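Local atomic coordinates of teichoic acid D-alanine hydrolase (Staphylococcus aureus, PDB entry 5ZH8), a protein that catalyses the removal of D-alanyl groups from wall teichoic acid and lipoteichoic acid, and affects cell wall structure and the level of methicillin resistance. Residues A[88-92]-A[104-108]; A[315-320]-A[330-336]. All coordinates share one frame; numbering follows the deposited sequence.

Interaction 1: A[88-92]-A[104-108]; sequences FNGSV and KGYGY
Phe88 and Tyr106 meet ring against ring, and here the side chains of the two segments pack together. Their side chains run at about a right angle, with CD2 of Phe88 3.6 Å from CD1 of Tyr106 and the ring planes inclined at 67°. On Tyr106, CG lies beside the backbone N (chi1 -60°), which directs the ring along the hairpin until CG1 of Val92 meets its edge in plane, 3.9 Å from Tyr106 CE1. Helix 74-85 covers this face through Leu83 and Gln84, and Asp80 on it is hydrogen-bonded to the Tyr106 hydroxyl and forms a salt bridge with Lys104 NZ. The backbones beneath belong to the two arms of a beta hairpin, strands 90-96 and 99-106, paired here at its open end within the antiparallel sheet of a beta-lactamase-family domain. Gly90 and Tyr106 make an antiparallel hydrogen-bonded pair, as do Val92 and Lys104: Val92 N bonds to Lys104 O at 2.9 Å and Lys104 N to Val92 O at 3.1 Å. On the face of Ser91 the two segments offer each other less: Ser91 lies opposite Gly105, which has no side chain, and Ser91 OG makes just a weak bond of 3.3 Å to Lys104 O. Past the strand ends, the amide of Asn89 takes over from backbone pairing. Its OD1 accepts from Tyr108 N and its ND2 donates to Tyr108 O, each at 2.9 Å; the second acceptor lies in the amide plane. Asn366 bonds to the same ND2 and to Tyr108 O, while Tyr108, partly exposed, sets its ring against Phe111 at this looser, more solvent-accessible end.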
loop_
_atom_site.group_PDB
_atom_site.type_symbol
_atom_site.label_atom_id
_atom_site.label_comp_id
_atom_site.label_asym_id
_atom_site.label_seq_id
_atom_site.Cartn_x
_atom_site.Cartn_y
_atom_site.Cartn_z
ATOM N N PHE A 88 -4.235 -8.741 -13.240
ATOM C CA PHE A 88 -2.847 -8.323 -13.055
ATOM C C PHE A 88 -2.509 -7.210 -14.036
ATOM O O PHE A 88 -2.783 -7.335 -15.229
ATOM C CB PHE A 88 -1.937 -9.530 -13.292
ATOM C CG PHE A 88 -0.469 -9.235 -13.175
ATOM C CD1 PHE A 88 0.089 -8.836 -11.965
ATOM C CD2 PHE A 88 0.370 -9.404 -14.274
ATOM C CE1 PHE A 88 1.453 -8.590 -11.863
ATOM C CE2 PHE A 88 1.732 -9.162 -14.174
ATOM C CZ PHE A 88 2.274 -8.753 -12.968
ATOM N N ASN A 89 -1.942 -6.118 -13.531
ATOM C CA ASN A 89 -1.443 -5.045 -14.395
ATOM C C ASN A 89 0.066 -4.891 -14.210
ATOM O O ASN A 89 0.522 -4.309 -13.225
ATOM C CB ASN A 89 -2.165 -3.730 -14.100
ATOM C CG ASN A 89 -1.977 -2.706 -15.206
ATOM O OD1 ASN A 89 -2.872 -2.506 -16.028
ATOM N ND2 ASN A 89 -0.813 -2.059 -15.239
ATOM N N GLY A 90 0.825 -5.427 -15.160
ATOM C CA GLY A 90 2.279 -5.386 -15.107
ATOM C C GLY A 90 2.886 -6.409 -16.046
ATOM O O GLY A 90 2.338 -6.660 -17.114
ATOM N N SER A 91 4.002 -7.014 -15.639
ATOM C CA SER A 91 4.748 -7.935 -16.502
ATOM C C SER A 91 5.367 -9.081 -15.727
ATOM O O SER A 91 5.741 -8.932 -14.564
ATOM C CB SER A 91 5.866 -7.193 -17.232
ATOM O OG SER A 91 6.631 -8.080 -18.038
ATOM N N VAL A 92 5.503 -10.220 -16.400
ATOM C CA VAL A 92 6.080 -11.413 -15.800
ATOM C C VAL A 92 7.238 -11.905 -16.655
ATOM O O VAL A 92 7.247 -11.729 -17.874
ATOM C CB VAL A 92 5.027 -12.537 -15.631
ATOM C CG1 VAL A 92 4.572 -13.086 -16.981
ATOM C CG2 VAL A 92 5.570 -13.647 -14.743
ATOM N N LYS A 104 5.827 -11.895 -20.577
ATOM C CA LYS A 104 4.551 -11.354 -21.041
ATOM C C LYS A 104 4.084 -10.168 -20.207
ATOM O O LYS A 104 4.228 -10.155 -18.986
ATOM C CB LYS A 104 3.485 -12.459 -21.027
ATOM C CG LYS A 104 2.177 -12.067 -21.682
ATOM C CD LYS A 104 1.265 -13.272 -21.865
ATOM C CE LYS A 104 -0.019 -12.881 -22.589
ATOM N NZ LYS A 104 -0.988 -14.011 -22.697
ATOM N N GLY A 105 3.526 -9.173 -20.892
ATOM C CA GLY A 105 2.968 -7.984 -20.256
ATOM C C GLY A 105 1.453 -8.056 -20.202
ATOM O O GLY A 105 0.820 -8.627 -21.091
ATOM N N TYR A 106 0.880 -7.482 -19.148
ATOM C CA TYR A 106 -0.561 -7.471 -18.940
ATOM C C TYR A 106 -1.011 -6.057 -18.558
ATOM O O TYR A 106 -0.344 -5.368 -17.781
ATOM C CB TYR A 106 -0.938 -8.436 -17.820
ATOM C CG TYR A 106 -0.560 -9.887 -18.042
ATOM C CD1 TYR A 106 0.727 -10.343 -17.769
ATOM C CD2 TYR A 106 -1.505 -10.819 -18.488
ATOM C CE1 TYR A 106 1.069 -11.679 -17.955
ATOM C CE2 TYR A 106 -1.172 -12.156 -18.677
ATOM C CZ TYR A 106 0.109 -12.581 -18.404
ATOM O OH TYR A 106 0.443 -13.896 -18.573
ATOM N N GLY A 107 -2.157 -5.630 -19.080
ATOM C CA GLY A 107 -2.666 -4.289 -18.793
ATOM C C GLY A 107 -1.781 -3.182 -19.355
ATOM O O GLY A 107 -1.088 -3.380 -20.355
ATOM N N TYR A 108 -1.787 -2.026 -18.695
ATOM C CA TYR A 108 -1.171 -0.816 -19.239
ATOM C C TYR A 108 0.093 -0.352 -18.524
ATOM O O TYR A 108 0.169 -0.344 -17.296
ATOM C CB TYR A 108 -2.194 0.319 -19.243
ATOM C CG TYR A 108 -3.335 0.060 -20.195
ATOM C CD1 TYR A 108 -4.462 -0.655 -19.787
ATOM C CD2 TYR A 108 -3.281 0.504 -21.510
ATOM C CE1 TYR A 108 -5.508 -0.894 -20.660
ATOM C CE2 TYR A 108 -4.322 0.263 -22.387
ATOM C CZ TYR A 108 -5.427 -0.431 -21.959
ATOM O OH TYR A 108 -6.451 -0.664 -22.841
#

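Interaction 2: A[315-320]-A[330-336]; sequences PLLHEF and RYGFYAK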
loop_
_atom_site.group_PDB
_atom_site.type_symbol
_atom_site.label_atom_id
_atom_site.label_comp_id
_atom_site.label_asym_id
_atom_site.label_seq_id
_atom_site.Cartn_x
_atom_site.Cartn_y
_atom_site.Cartn_z
ATOM N N PRO A 315 27.963 -19.064 -0.907
ATOM C CA PRO A 315 27.542 -18.524 0.390
ATOM C C PRO A 315 26.750 -17.225 0.265
ATOM O O PRO A 315 25.753 -17.043 0.971
ATOM C CB PRO A 315 28.863 -18.260 1.124
ATOM C CG PRO A 315 29.914 -18.969 0.347
ATOM C CD PRO A 315 29.428 -19.068 -1.053
ATOM N N LEU A 316 27.187 -16.339 -0.627
ATOM C CA LEU A 316 26.471 -15.099 -0.882
ATOM C C LEU A 316 25.004 -15.386 -1.183
ATOM O O LEU A 316 24.123 -14.733 -0.639
ATOM C CB LEU A 316 27.115 -14.337 -2.047
ATOM C CG LEU A 316 26.366 -13.129 -2.620
ATOM C CD1 LEU A 316 26.123 -12.088 -1.539
ATOM C CD2 LEU A 316 27.161 -12.569 -3.798
ATOM N N LEU A 317 24.755 -16.384 -2.029
ATOM C CA LEU A 317 23.395 -16.746 -2.436
ATOM C C LEU A 317 22.666 -17.693 -1.477
ATOM O O LEU A 317 21.434 -17.690 -1.459
ATOM C CB LEU A 317 23.395 -17.384 -3.834
ATOM C CG LEU A 317 23.909 -16.562 -5.026
ATOM C CD1 LEU A 317 23.633 -17.314 -6.321
ATOM C CD2 LEU A 317 23.302 -15.171 -5.080
ATOM N N HIS A 318 23.382 -18.526 -0.716
ATOM C CA HIS A 318 22.718 -19.627 0.016
ATOM C C HIS A 318 23.013 -19.795 1.512
ATOM O O HIS A 318 22.276 -20.508 2.191
ATOM C CB HIS A 318 23.009 -20.946 -0.691
ATOM C CG HIS A 318 22.631 -20.947 -2.137
ATOM N ND1 HIS A 318 21.388 -20.555 -2.576
ATOM C CD2 HIS A 318 23.322 -21.314 -3.241
ATOM C CE1 HIS A 318 21.328 -20.684 -3.889
ATOM N NE2 HIS A 318 22.487 -21.141 -4.318
ATOM N N GLU A 319 24.071 -19.169 2.026
ATOM C CA GLU A 319 24.441 -19.343 3.430
ATOM C C GLU A 319 23.653 -18.374 4.286
ATOM O O GLU A 319 23.677 -17.173 4.034
ATOM C CB GLU A 319 25.943 -19.114 3.639
ATOM C CG GLU A 319 26.402 -19.274 5.087
ATOM C CD GLU A 319 27.908 -19.182 5.246
ATOM O OE1 GLU A 319 28.647 -19.941 4.589
ATOM O OE2 GLU A 319 28.368 -18.353 6.047
ATOM N N PHE A 320 22.957 -18.890 5.298
ATOM C CA PHE A 320 22.301 -18.032 6.282
ATOM C C PHE A 320 22.260 -18.672 7.656
ATOM O O PHE A 320 22.179 -19.893 7.773
ATOM C CB PHE A 320 20.900 -17.609 5.818
ATOM C CG PHE A 320 19.848 -18.668 5.947
ATOM C CD1 PHE A 320 19.840 -19.764 5.102
ATOM C CD2 PHE A 320 18.825 -18.533 6.875
ATOM C CE1 PHE A 320 18.847 -20.726 5.202
ATOM C CE2 PHE A 320 17.830 -19.488 6.980
ATOM C CZ PHE A 320 17.837 -20.586 6.140
ATOM N N ARG A 330 20.964 -10.323 2.968
ATOM C CA ARG A 330 22.347 -9.913 2.750
ATOM C C ARG A 330 22.476 -9.233 1.388
ATOM O O ARG A 330 21.802 -9.615 0.422
ATOM C CB ARG A 330 23.326 -11.097 2.844
ATOM C CG ARG A 330 23.471 -11.941 1.571
ATOM C CD ARG A 330 22.191 -12.701 1.218
ATOM N NE ARG A 330 21.728 -13.473 2.362
ATOM C CZ ARG A 330 22.304 -14.585 2.799
ATOM N NH1 ARG A 330 23.363 -15.099 2.184
ATOM N NH2 ARG A 330 21.811 -15.194 3.865
ATOM N N TYR A 331 23.340 -8.222 1.322
ATOM C CA TYR A 331 23.691 -7.569 0.057
ATOM C C TYR A 331 22.475 -7.250 -0.817
ATOM O O TYR A 331 22.492 -7.469 -2.026
ATOM C CB TYR A 331 24.723 -8.422 -0.702
ATOM C CG TYR A 331 26.055 -8.471 0.004
ATOM C CD1 TYR A 331 26.977 -7.429 -0.137
ATOM C CD2 TYR A 331 26.395 -9.542 0.838
ATOM C CE1 TYR A 331 28.201 -7.462 0.511
ATOM C CE2 TYR A 331 27.618 -9.577 1.493
ATOM C CZ TYR A 331 28.513 -8.534 1.327
ATOM O OH TYR A 331 29.727 -8.559 1.972
ATOM N N GLY A 332 21.422 -6.745 -0.185
ATOM C CA GLY A 332 20.229 -6.295 -0.898
ATOM C C GLY A 332 19.164 -7.329 -1.219
ATOM O O GLY A 332 18.218 -7.014 -1.930
ATOM N N PHE A 333 19.291 -8.552 -0.710
ATOM C CA PHE A 333 18.307 -9.606 -1.013
ATOM C C PHE A 333 18.236 -10.677 0.070
ATOM O O PHE A 333 19.060 -10.713 0.978
ATOM C CB PHE A 333 18.626 -10.243 -2.364
ATOM C CG PHE A 333 19.778 -11.205 -2.324
ATOM C CD1 PHE A 333 21.096 -10.748 -2.423
ATOM C CD2 PHE A 333 19.551 -12.564 -2.181
ATOM C CE1 PHE A 333 22.156 -11.634 -2.377
ATOM C CE2 PHE A 333 20.610 -13.457 -2.129
ATOM C CZ PHE A 333 21.912 -12.991 -2.229
ATOM N N TYR A 334 17.245 -11.549 -0.049
ATOM C CA TYR A 334 16.962 -12.564 0.961
ATOM C C TYR A 334 17.310 -13.969 0.492
ATOM O O TYR A 334 16.909 -14.380 -0.586
ATOM C CB TYR A 334 15.476 -12.531 1.305
ATOM C CG TYR A 334 15.022 -11.266 1.985
ATOM C CD1 TYR A 334 15.065 -11.155 3.364
ATOM C CD2 TYR A 334 14.534 -10.183 1.250
ATOM C CE1 TYR A 334 14.648 -10.001 4.002
ATOM C CE2 TYR A 334 14.114 -9.023 1.882
ATOM C CZ TYR A 334 14.170 -8.940 3.256
ATOM O OH TYR A 334 13.756 -7.800 3.901
ATOM N N ALA A 335 18.057 -14.694 1.318
ATOM C CA ALA A 335 18.200 -16.137 1.176
ATOM C C ALA A 335 17.309 -16.787 2.221
ATOM O O ALA A 335 17.565 -16.660 3.415
ATOM C CB ALA A 335 19.644 -16.554 1.378
ATOM N N LYS A 336 16.256 -17.463 1.768
ATOM C CA LYS A 336 15.278 -18.077 2.664
ATOM C C LYS A 336 15.314 -19.609 2.557
ATOM O O LYS A 336 16.023 -20.152 1.710
ATOM C CB LYS A 336 13.884 -17.535 2.354
ATOM C CG LYS A 336 13.790 -16.015 2.384
ATOM C CD LYS A 336 12.376 -15.540 2.089
ATOM C CE LYS A 336 12.017 -14.295 2.878
ATOM N NZ LYS A 336 11.858 -14.588 4.332
#
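The end of helix 310-318 is clasped here by a tight beta hairpin, whose type I' turn from Arg330 to Phe333 returns the chain into strand 333-335. Arg330 does the gripping. Its NH1 and NH2 both donate to the single carbonyl oxygen Glu319 O, at 2.8 and 2.7 Å, approaching from the same face of that carbonyl, and the oxygen lies within 3° of the guanidinium plane. Arg330 NH1 also reaches Leu316 O at 2.9 Å, from above the carbonyl plane. Bends at chi2 and chi3 (-67° and -53°) fold the arginine back over the helix end, and a bond from NE to Glu328 O helps to fix its rotation. One guanidinium face is covered by CB of Ala335, which lies over its centre, while Arg330 CD rests over a face of the Phe333 ring. Two carbonyls at and just past the helix end thus face a cationic group, which probably eases their local negative potential. Apolar contacts flank the clasp: Leu316 CD1 meets Tyr331 CD2 at 3.5 Å, the side chains crossing at about a right angle, and Leu317 CD2 lies 3.8 Å from Phe333 CZ. Farther along, Ala335 O sits above one face of the Phe320 ring. Tyr334 and Lys336 touch Thr269 of the second subunit; within the chain, Tyr331 OH bonds to Glu141 of helix 129-142, and Phe333 packs on strands 340-346 and 349-355.

Followed from the N terminus, the chain returns to one sheet through two closures of different kinds. Interaction 1 comes first and closes a short loop, pairing consecutive strands of a hairpin. More than 200 residues later, after most of the helices, interaction 2 closes another, bringing the end of helix 310-318 against the strand that soon follows. The two loops are in series, neither nested nor crossed. Their centres lie 28 Å apart and their nearest atoms about 18 Å, yet both reach the same antiparallel sheet, toward opposite margins. Between them in it run strands 359-365, 349-355 and 340-346, the late strands that join these early and late parts of the sequence.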